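Local coordinates for protein endoglucanase A (Clostridium cellulolyticum, PDB 1EDG) that hydrolyses internal beta-1,4-glucosidic bonds of cellulose as the catalytic domain of a family 5 glycosyl hydrolase, at residues P18-D21 with G22-F25; V327-A330 with K331-I335; R208-G211 with G212-S216; A154-A157 with N158-E161. All coordinates share one frame; numbering follows the deposited sequence.

Interaction 1 (P18-D21 with G22-F25); sequences PNND and GMNF
N24 reaches back from the first turn of helix 21-29 and joins its amide to that of N19, ND2 donating to N19 OD1 over 2.9 Å in a nearly straight bond. The oxygen lies in the amide plane of N24, but ND2 stands above the carbonyl plane of N19, and the two amides are turned 77° from each other. N19 can present OD1 because its CG is anti to the backbone N. The backbone N of N24 donates to N20 O at 3.1 Å; ND2 also sits near that oxygen, at an angle too poor for a bond. N20 is the N-cap of the helix: its OD1 accepts from M23 N at 2.8 Å along an almost linear path (179°). With CG between backbone N and carbonyl carbon (chi1 67°), the N20 amide folds over the opening turn, and its ND2 is tied to G300 O. M23 closes over the cap, its CG 3.3 Å from N20 OD1 and its CB 3.6 Å from P18 O, before the bent chain leads SD and CE off. D21 contributes mainly through its backbone, D21 O taking F25 N at 2.8 Å in the next i to i+4 bond after that of N24. A negative charge at D21, in the first turn, would probably interact favourably with the helix dipole. The F25 ring stacks with Y218.

Interaction 2 (V327-A330 with K331-I335); sequences VAQA and KARGI
The backbone of helix 316-332 ends here in a Schellman motif: I335 N bonds to A330 O at 2.9 Å, G334 N bonds to K331 O at 3.0 Å, and G334, the C-prime residue, has a positive phi of 70°. A330 O is gripped twice, since R333 N also donates to it at 3.0 Å, and the two donors come from opposite faces of its carbonyl plane. Across the turn A330 CB packs on I335 CB, 4.0 Å apart. The main side-chain contact pairs Q329 with R333, which lie alongside each other and point the same way. R333 is extended from CG to NE, and its NH1 donates to both Q329 O and Q329 OE1 at 2.8 Å, more nearly straight to OE1. Both acceptors lie close to the guanidinium plane; NH1 is tilted from the carbonyl plane of the backbone O but sits in that of OE1, although amide and guanidinium are 58° apart. Q329 bends at chi2 (-67°), curling its amide over toward the arginine. A water donates to Q329 OE1 and accepts weakly from R333 NH2, which also makes a salt bridge with D290. A second water links V327 O to I335 O. The turn leads from helix 316-332 into strand 336-339 within a beta-alpha-beta unit of the barrel, with helix 279-297 against Q329, R333 and I335 and helix 365-374 against V327 and A328.

Interaction 3 (R208-G211 with G212-S216); sequences RATG and GKNAS
R208 lays its side chain against the backbone of N214 and A215, in the turn that follows helix 187-209, the helix-to-strand connection leading to strand 219-222 of the TIM barrel. Beyond CB, CG passes 4.2 Å from A215 O; the bends at chi2 (81°) and chi3 then bring the guanidinium to rest on the two residues. NE donates weakly to N214 O at 3.3 Å. CZ lies 3.3 Å from A215 O, which sits over one face of the guanidinium rather than in line with an N-H. NH1 makes a salt bridge with D241. NH2 makes the better bond to N214 O, 3.0 Å long, with that oxygen in the guanidinium plane, and it also serves R217 O. One backbone oxygen is thus held by two nitrogens of the same arginine. Within the turn G211 and G212 both have positive phi, and G211 O accepts weakly from N214 N and A215 N. N214 OD1 is engaged by R217 NH2 and T210 OG1 bonds to V207 O, while N214 ND2, also bound to A153 O, reaches T210 OG1 weakly over 2.9 Å.

Interaction 4 (A154-A157 with N158-E161); sequences ARFA and NYDE
F156 turns the edge of its ring onto the face of Y159, CD1 lying 3.6 Å from Y159 CE1 and 3.8 Å from CZ. It is an edge-to-face pair with centroids 5.2 Å apart and planes at 61°, short of a right angle, and CD1 stands over the rim of the tyrosine ring rather than its middle. The pair spans a type I beta turn, F156 to Y159, that carries the chain out of helix 138-155 toward strand 163-166 of the TIM barrel. Y159 N closes the turn on F156 O at 3.1 Å; the bond is fairly straight, but the donor stands well above the carbonyl plane. Both aromatic residues hold CG beside the backbone N and anti to the carbonyl carbon (chi1 -63° and -68°), which sends the two rings off the same side of the turn. Y159 CD1 lies 3.5 Å from F156 O, and F156 CB approaches the same CD1 at 3.9 Å. The other end of the tyrosine is fixed by helix 97-111, where its OH bonds to N108 and Q104; V107 and Q104 of that helix touch F156, and I111 touches Y159. R155 CG lies against one face of the F156 ring, while R155 NH1 bonds to N101 and Q104. Just past the helix end one water bridges the backbone, donating to R155 O and accepting from N158 N, each at 2.8 Å.

Overall arrangement
Interactions 2, 3 and 4 lie where helices lead into barrel strands, at the N-terminal end of those strands; the active site of family 5 enzymes lies at the other, C-terminal end. Interactions 3 and 4 have centres about 9 Å apart and touch, K213 CD lying 3.4 Å from Y159 O; R217 also bonds to N214 and Y159. Interaction 1, which opens the helix before strand 32-34, is placed at the same end by its contacts and bridges the two sides: M23 CE packs 3.8 Å from G334 O of interaction 2, and F25 CZ 3.6 Å from E161 O of interaction 4. Interaction 2 itself stays about 16 Å from interaction 4 between nearest atoms.

Interaction 1 (P18-D21 with G22-F25)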
loop_
_atom_site.group_PDB
_atom_site.type_symbol
_atom_site.label_atom_id
_atom_site.label_comp_id
_atom_site.label_asym_id
_atom_site.label_seq_id
_atom_site.Cartn_x
_atom_site.Cartn_y
_atom_site.Cartn_z
ATOM N N PRO A 18 15.239 -12.598 -11.717
ATOM C CA PRO A 18 14.971 -14.027 -11.916
ATOM C C PRO A 18 13.586 -14.296 -12.495
ATOM O O PRO A 18 12.607 -13.657 -12.109
ATOM C CB PRO A 18 15.086 -14.594 -10.500
ATOM C CG PRO A 18 16.073 -13.690 -9.848
ATOM C CD PRO A 18 15.627 -12.328 -10.321
ATOM N N ASN A 19 13.512 -15.245 -13.419
ATOM C CA ASN A 19 12.249 -15.614 -14.047
ATOM C C ASN A 19 11.573 -16.686 -13.188
ATOM O O ASN A 19 11.669 -17.877 -13.476
ATOM C CB ASN A 19 12.512 -16.135 -15.473
ATOM C CG ASN A 19 11.243 -16.560 -16.195
ATOM O OD1 ASN A 19 10.188 -15.939 -16.051
ATOM N ND2 ASN A 19 11.344 -17.617 -16.995
ATOM N N ASN A 20 10.955 -16.273 -12.086
ATOM C CA ASN A 20 10.268 -17.225 -11.220
ATOM C C ASN A 20 8.809 -16.820 -11.018
ATOM O O ASN A 20 8.396 -15.745 -11.461
ATOM C CB ASN A 20 11.006 -17.415 -9.878
ATOM C CG ASN A 20 10.984 -16.172 -8.988
ATOM O OD1 ASN A 20 10.077 -15.341 -9.065
ATOM N ND2 ASN A 20 11.982 -16.058 -8.117
ATOM N N ASP A 21 8.031 -17.686 -10.374
ATOM C CA ASP A 21 6.615 -17.425 -10.140
ATOM C C ASP A 21 6.331 -16.127 -9.408
ATOM O O ASP A 21 5.443 -15.372 -9.814
ATOM C CB ASP A 21 5.969 -18.578 -9.373
ATOM C CG ASP A 21 5.747 -19.810 -10.232
ATOM O OD1 ASP A 21 5.762 -19.709 -11.484
ATOM O OD2 ASP A 21 5.551 -20.889 -9.643
ATOM N N GLY A 22 7.086 -15.864 -8.345
ATOM C CA GLY A 22 6.892 -14.657 -7.563
ATOM C C GLY A 22 7.074 -13.365 -8.337
ATOM O O GLY A 22 6.200 -12.493 -8.302
ATOM N N MET A 23 8.191 -13.227 -9.045
ATOM C CA MET A 23 8.459 -12.013 -9.817
ATOM C C MET A 23 7.481 -11.868 -10.983
ATOM O O MET A 23 7.097 -10.754 -11.334
ATOM C CB MET A 23 9.909 -11.987 -10.316
ATOM C CG MET A 23 10.958 -12.126 -9.209
ATOM S SD MET A 23 10.713 -10.952 -7.840
ATOM C CE MET A 23 11.073 -9.400 -8.630
ATOM N N ASN A 24 7.075 -12.987 -11.579
ATOM C CA ASN A 24 6.124 -12.959 -12.690
ATOM C C ASN A 24 4.729 -12.575 -12.193
ATOM O O ASN A 24 3.969 -11.896 -12.894
ATOM C CB ASN A 24 6.085 -14.308 -13.422
ATOM C CG ASN A 24 7.281 -14.501 -14.352
ATOM O OD1 ASN A 24 7.686 -13.583 -15.060
ATOM N ND2 ASN A 24 7.859 -15.688 -14.333
ATOM N N PHE A 25 4.405 -12.982 -10.967
ATOM C CA PHE A 25 3.109 -12.651 -10.372
ATOM C C PHE A 25 3.014 -11.124 -10.240
ATOM O O PHE A 25 2.025 -10.510 -10.655
ATOM C CB PHE A 25 2.971 -13.319 -9.003
ATOM C CG PHE A 25 1.703 -12.963 -8.277
ATOM C CD1 PHE A 25 0.500 -13.571 -8.613
ATOM C CD2 PHE A 25 1.716 -12.026 -7.245
ATOM C CE1 PHE A 25 -0.682 -13.254 -7.926
ATOM C CE2 PHE A 25 0.548 -11.699 -6.553
ATOM C CZ PHE A 25 -0.650 -12.314 -6.894
#

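Interaction 2 (V327-A330 with K331-I335)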
loop_
_atom_site.group_PDB
_atom_site.type_symbol
_atom_site.label_atom_id
_atom_site.label_comp_id
_atom_site.label_asym_id
_atom_site.label_seq_id
_atom_site.Cartn_x
_atom_site.Cartn_y
_atom_site.Cartn_z
ATOM N N VAL A 327 8.203 5.518 -11.546
ATOM C CA VAL A 327 7.675 4.246 -12.035
ATOM C C VAL A 327 8.671 3.505 -12.941
ATOM O O VAL A 327 8.837 2.294 -12.815
ATOM C CB VAL A 327 6.317 4.438 -12.768
ATOM C CG1 VAL A 327 5.852 3.121 -13.374
ATOM C CG2 VAL A 327 5.263 4.967 -11.781
ATOM N N ALA A 328 9.337 4.237 -13.832
ATOM C CA ALA A 328 10.319 3.638 -14.737
ATOM C C ALA A 328 11.479 3.007 -13.962
ATOM O O ALA A 328 11.897 1.890 -14.266
ATOM C CB ALA A 328 10.845 4.681 -15.717
ATOM N N GLN A 329 11.993 3.716 -12.961
ATOM C CA GLN A 329 13.099 3.210 -12.151
ATOM C C GLN A 329 12.679 1.976 -11.347
ATOM O O GLN A 329 13.460 1.039 -11.179
ATOM C CB GLN A 329 13.631 4.305 -11.222
ATOM C CG GLN A 329 14.326 5.463 -11.945
ATOM C CD GLN A 329 15.637 5.062 -12.617
ATOM O OE1 GLN A 329 16.202 4.003 -12.341
ATOM N NE2 GLN A 329 16.126 5.915 -13.504
ATOM N N ALA A 330 11.441 1.967 -10.864
ATOM C CA ALA A 330 10.944 0.818 -10.107
ATOM C C ALA A 330 10.792 -0.395 -11.036
ATOM O O ALA A 330 11.202 -1.511 -10.695
ATOM C CB ALA A 330 9.602 1.150 -9.429
ATOM N N LYS A 331 10.233 -0.171 -12.225
ATOM C CA LYS A 331 10.023 -1.241 -13.199
ATOM C C LYS A 331 11.347 -1.906 -13.592
ATOM O O LYS A 331 11.423 -3.135 -13.719
ATOM C CB LYS A 331 9.286 -0.687 -14.430
ATOM C CG LYS A 331 8.862 -1.718 -15.466
ATOM C CD LYS A 331 9.935 -1.895 -16.515
ATOM C CE LYS A 331 9.519 -2.851 -17.609
ATOM N NZ LYS A 331 10.679 -3.108 -18.516
ATOM N N ALA A 332 12.388 -1.096 -13.759
ATOM C CA ALA A 332 13.713 -1.602 -14.128
ATOM C C ALA A 332 14.267 -2.556 -13.069
ATOM O O ALA A 332 15.144 -3.367 -13.359
ATOM C CB ALA A 332 14.684 -0.436 -14.347
ATOM N N ARG A 333 13.758 -2.452 -11.843
ATOM C CA ARG A 333 14.204 -3.306 -10.744
ATOM C C ARG A 333 13.141 -4.335 -10.335
ATOM O O ARG A 333 13.230 -4.941 -9.260
ATOM C CB ARG A 333 14.617 -2.444 -9.546
ATOM C CG ARG A 333 15.818 -1.534 -9.821
ATOM C CD ARG A 333 15.858 -0.397 -8.816
ATOM N NE ARG A 333 17.006 0.496 -8.972
ATOM C CZ ARG A 333 17.106 1.453 -9.892
ATOM N NH1 ARG A 333 16.123 1.653 -10.762
ATOM N NH2 ARG A 333 18.190 2.223 -9.937
ATOM N N GLY A 334 12.148 -4.526 -11.204
ATOM C CA GLY A 334 11.082 -5.492 -10.975
ATOM C C GLY A 334 10.097 -5.162 -9.865
ATOM O O GLY A 334 9.367 -6.046 -9.411
ATOM N N ILE A 335 10.018 -3.890 -9.483
ATOM C CA ILE A 335 9.139 -3.452 -8.398
ATOM C C ILE A 335 7.824 -2.820 -8.877
ATOM O O ILE A 335 7.831 -1.952 -9.756
ATOM C CB ILE A 335 9.867 -2.407 -7.516
ATOM C CG1 ILE A 335 11.226 -2.942 -7.038
ATOM C CG2 ILE A 335 8.994 -2.003 -6.336
ATOM C CD1 ILE A 335 12.153 -1.864 -6.490
HETATM O O HOH W 1 6.905 -0.110 -11.725
HETATM O O HOH W 2 18.653 2.691 -12.874
#

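Interaction 3 (R208-G211 with G212-S216)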
loop_
_atom_site.group_PDB
_atom_site.type_symbol
_atom_site.label_atom_id
_atom_site.label_comp_id
_atom_site.label_asym_id
_atom_site.label_seq_id
_atom_site.Cartn_x
_atom_site.Cartn_y
_atom_site.Cartn_z
ATOM N N ARG A 208 -2.737 -19.194 6.982
ATOM C CA ARG A 208 -2.371 -20.514 6.475
ATOM C C ARG A 208 -3.168 -21.644 7.129
ATOM O O ARG A 208 -3.533 -22.614 6.469
ATOM C CB ARG A 208 -0.878 -20.765 6.697
ATOM C CG ARG A 208 -0.044 -20.808 5.449
ATOM C CD ARG A 208 0.321 -19.440 4.935
ATOM N NE ARG A 208 -0.420 -19.124 3.725
ATOM C CZ ARG A 208 0.074 -18.498 2.657
ATOM N NH1 ARG A 208 1.337 -18.106 2.597
ATOM N NH2 ARG A 208 -0.738 -18.207 1.658
ATOM N N ALA A 209 -3.441 -21.511 8.421
ATOM C CA ALA A 209 -4.180 -22.528 9.165
ATOM C C ALA A 209 -5.592 -22.785 8.643
ATOM O O ALA A 209 -6.153 -23.859 8.875
ATOM C CB ALA A 209 -4.224 -22.169 10.650
ATOM N N THR A 210 -6.167 -21.814 7.935
ATOM C CA THR A 210 -7.516 -21.987 7.402
ATOM C C THR A 210 -7.533 -22.863 6.148
ATOM O O THR A 210 -8.600 -23.224 5.660
ATOM C CB THR A 210 -8.242 -20.626 7.146
ATOM O OG1 THR A 210 -7.580 -19.899 6.103
ATOM C CG2 THR A 210 -8.247 -19.776 8.411
ATOM N N GLY A 211 -6.350 -23.202 5.637
ATOM C CA GLY A 211 -6.238 -24.054 4.463
ATOM C C GLY A 211 -6.901 -23.553 3.187
ATOM O O GLY A 211 -7.179 -22.357 3.032
ATOM N N GLY A 212 -7.129 -24.475 2.254
ATOM C CA GLY A 212 -7.765 -24.129 0.993
ATOM C C GLY A 212 -6.963 -23.137 0.177
ATOM O O GLY A 212 -5.740 -23.231 0.115
ATOM N N LYS A 213 -7.640 -22.163 -0.420
ATOM C CA LYS A 213 -6.957 -21.157 -1.224
ATOM C C LYS A 213 -6.146 -20.208 -0.345
ATOM O O LYS A 213 -5.194 -19.573 -0.808
ATOM C CB LYS A 213 -7.953 -20.382 -2.085
ATOM C CG LYS A 213 -8.710 -21.266 -3.059
ATOM C CD LYS A 213 -9.697 -20.466 -3.883
ATOM C CE LYS A 213 -10.543 -21.372 -4.760
ATOM N NZ LYS A 213 -9.692 -22.271 -5.588
ATOM N N ASN A 214 -6.510 -20.132 0.933
ATOM C CA ASN A 214 -5.794 -19.282 1.875
ATOM C C ASN A 214 -4.402 -19.836 2.126
ATOM O O ASN A 214 -3.479 -19.099 2.455
ATOM C CB ASN A 214 -6.554 -19.181 3.200
ATOM C CG ASN A 214 -7.749 -18.256 3.108
ATOM O OD1 ASN A 214 -7.697 -17.236 2.423
ATOM N ND2 ASN A 214 -8.823 -18.599 3.797
ATOM N N ALA A 215 -4.255 -21.143 1.949
ATOM C CA ALA A 215 -2.977 -21.804 2.157
ATOM C C ALA A 215 -1.943 -21.437 1.101
ATOM O O ALA A 215 -0.745 -21.470 1.371
ATOM C CB ALA A 215 -3.173 -23.309 2.172
ATOM N N SER A 216 -2.401 -21.072 -0.090
ATOM C CA SER A 216 -1.480 -20.757 -1.172
ATOM C C SER A 216 -1.455 -19.325 -1.704
ATOM O O SER A 216 -0.651 -19.018 -2.579
ATOM C CB SER A 216 -1.715 -21.730 -2.332
ATOM O OG SER A 216 -3.058 -21.663 -2.792
#

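Interaction 4 (A154-A157 with N158-E161)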
loop_
_atom_site.group_PDB
_atom_site.type_symbol
_atom_site.label_atom_id
_atom_site.label_comp_id
_atom_site.label_asym_id
_atom_site.label_seq_id
_atom_site.Cartn_x
_atom_site.Cartn_y
_atom_site.Cartn_z
ATOM N N ALA A 154 -11.674 -16.468 6.656
ATOM C CA ALA A 154 -12.854 -17.315 6.520
ATOM C C ALA A 154 -13.857 -16.739 5.525
ATOM O O ALA A 154 -14.427 -17.473 4.724
ATOM C CB ALA A 154 -13.521 -17.528 7.876
ATOM N N ARG A 155 -14.061 -15.428 5.567
ATOM C CA ARG A 155 -15.010 -14.787 4.665
ATOM C C ARG A 155 -14.582 -14.865 3.202
ATOM O O ARG A 155 -15.410 -15.129 2.331
ATOM C CB ARG A 155 -15.248 -13.324 5.068
ATOM C CG ARG A 155 -16.132 -12.532 4.101
ATOM C CD ARG A 155 -17.548 -13.111 3.987
ATOM N NE ARG A 155 -18.365 -12.809 5.160
ATOM C CZ ARG A 155 -19.277 -11.840 5.213
ATOM N NH1 ARG A 155 -19.502 -11.065 4.155
ATOM N NH2 ARG A 155 -19.956 -11.634 6.335
ATOM N N PHE A 156 -13.294 -14.658 2.938
ATOM C CA PHE A 156 -12.786 -14.681 1.570
ATOM C C PHE A 156 -12.081 -15.972 1.165
ATOM O O PHE A 156 -11.313 -15.985 0.200
ATOM C CB PHE A 156 -11.861 -13.486 1.350
ATOM C CG PHE A 156 -12.548 -12.157 1.487
ATOM C CD1 PHE A 156 -13.168 -11.561 0.387
ATOM C CD2 PHE A 156 -12.583 -11.500 2.715
ATOM C CE1 PHE A 156 -13.809 -10.331 0.507
ATOM C CE2 PHE A 156 -13.221 -10.270 2.848
ATOM C CZ PHE A 156 -13.836 -9.682 1.743
ATOM N N ALA A 157 -12.420 -17.064 1.842
ATOM C CA ALA A 157 -11.820 -18.375 1.595
ATOM C C ALA A 157 -11.871 -18.885 0.152
ATOM O O ALA A 157 -10.965 -19.590 -0.290
ATOM C CB ALA A 157 -12.447 -19.407 2.527
ATOM N N ASN A 158 -12.929 -18.535 -0.573
ATOM C CA ASN A 158 -13.107 -18.995 -1.949
ATOM C C ASN A 158 -12.453 -18.155 -3.042
ATOM O O ASN A 158 -12.514 -18.520 -4.215
ATOM C CB ASN A 158 -14.597 -19.165 -2.259
ATOM C CG ASN A 158 -15.258 -20.219 -1.390
ATOM O OD1 ASN A 158 -14.697 -21.289 -1.153
ATOM N ND2 ASN A 158 -16.455 -19.920 -0.908
ATOM N N TYR A 159 -11.849 -17.030 -2.684
ATOM C CA TYR A 159 -11.208 -16.186 -3.687
ATOM C C TYR A 159 -9.831 -16.751 -4.027
ATOM O O TYR A 159 -9.114 -17.212 -3.140
ATOM C CB TYR A 159 -11.098 -14.748 -3.188
ATOM C CG TYR A 159 -12.434 -14.037 -3.061
ATOM C CD1 TYR A 159 -13.377 -14.447 -2.118
ATOM C CD2 TYR A 159 -12.750 -12.954 -3.880
ATOM C CE1 TYR A 159 -14.598 -13.798 -1.993
ATOM C CE2 TYR A 159 -13.976 -12.293 -3.763
ATOM C CZ TYR A 159 -14.892 -12.722 -2.817
ATOM O OH TYR A 159 -16.096 -12.076 -2.680
ATOM N N ASP A 160 -9.479 -16.749 -5.312
ATOM C CA ASP A 160 -8.186 -17.284 -5.740
ATOM C C ASP A 160 -7.040 -16.283 -5.587
ATOM O O ASP A 160 -7.202 -15.250 -4.927
ATOM C CB ASP A 160 -8.265 -17.858 -7.168
ATOM C CG ASP A 160 -8.475 -16.794 -8.252
ATOM O OD1 ASP A 160 -8.519 -15.574 -7.973
ATOM O OD2 ASP A 160 -8.589 -17.206 -9.425
ATOM N N GLU A 161 -5.916 -16.558 -6.249
ATOM C CA GLU A 161 -4.722 -15.714 -6.179
ATOM C C GLU A 161 -4.901 -14.242 -6.531
ATOM O O GLU A 161 -3.999 -13.440 -6.303
ATOM C CB GLU A 161 -3.560 -16.315 -6.990
ATOM C CG GLU A 161 -3.691 -16.230 -8.518
ATOM C CD GLU A 161 -4.743 -17.176 -9.105
ATOM O OE1 GLU A 161 -4.928 -18.298 -8.573
ATOM O OE2 GLU A 161 -5.379 -16.793 -10.114
HETATM O O HOH W 3 -15.163 -16.937 0.146
#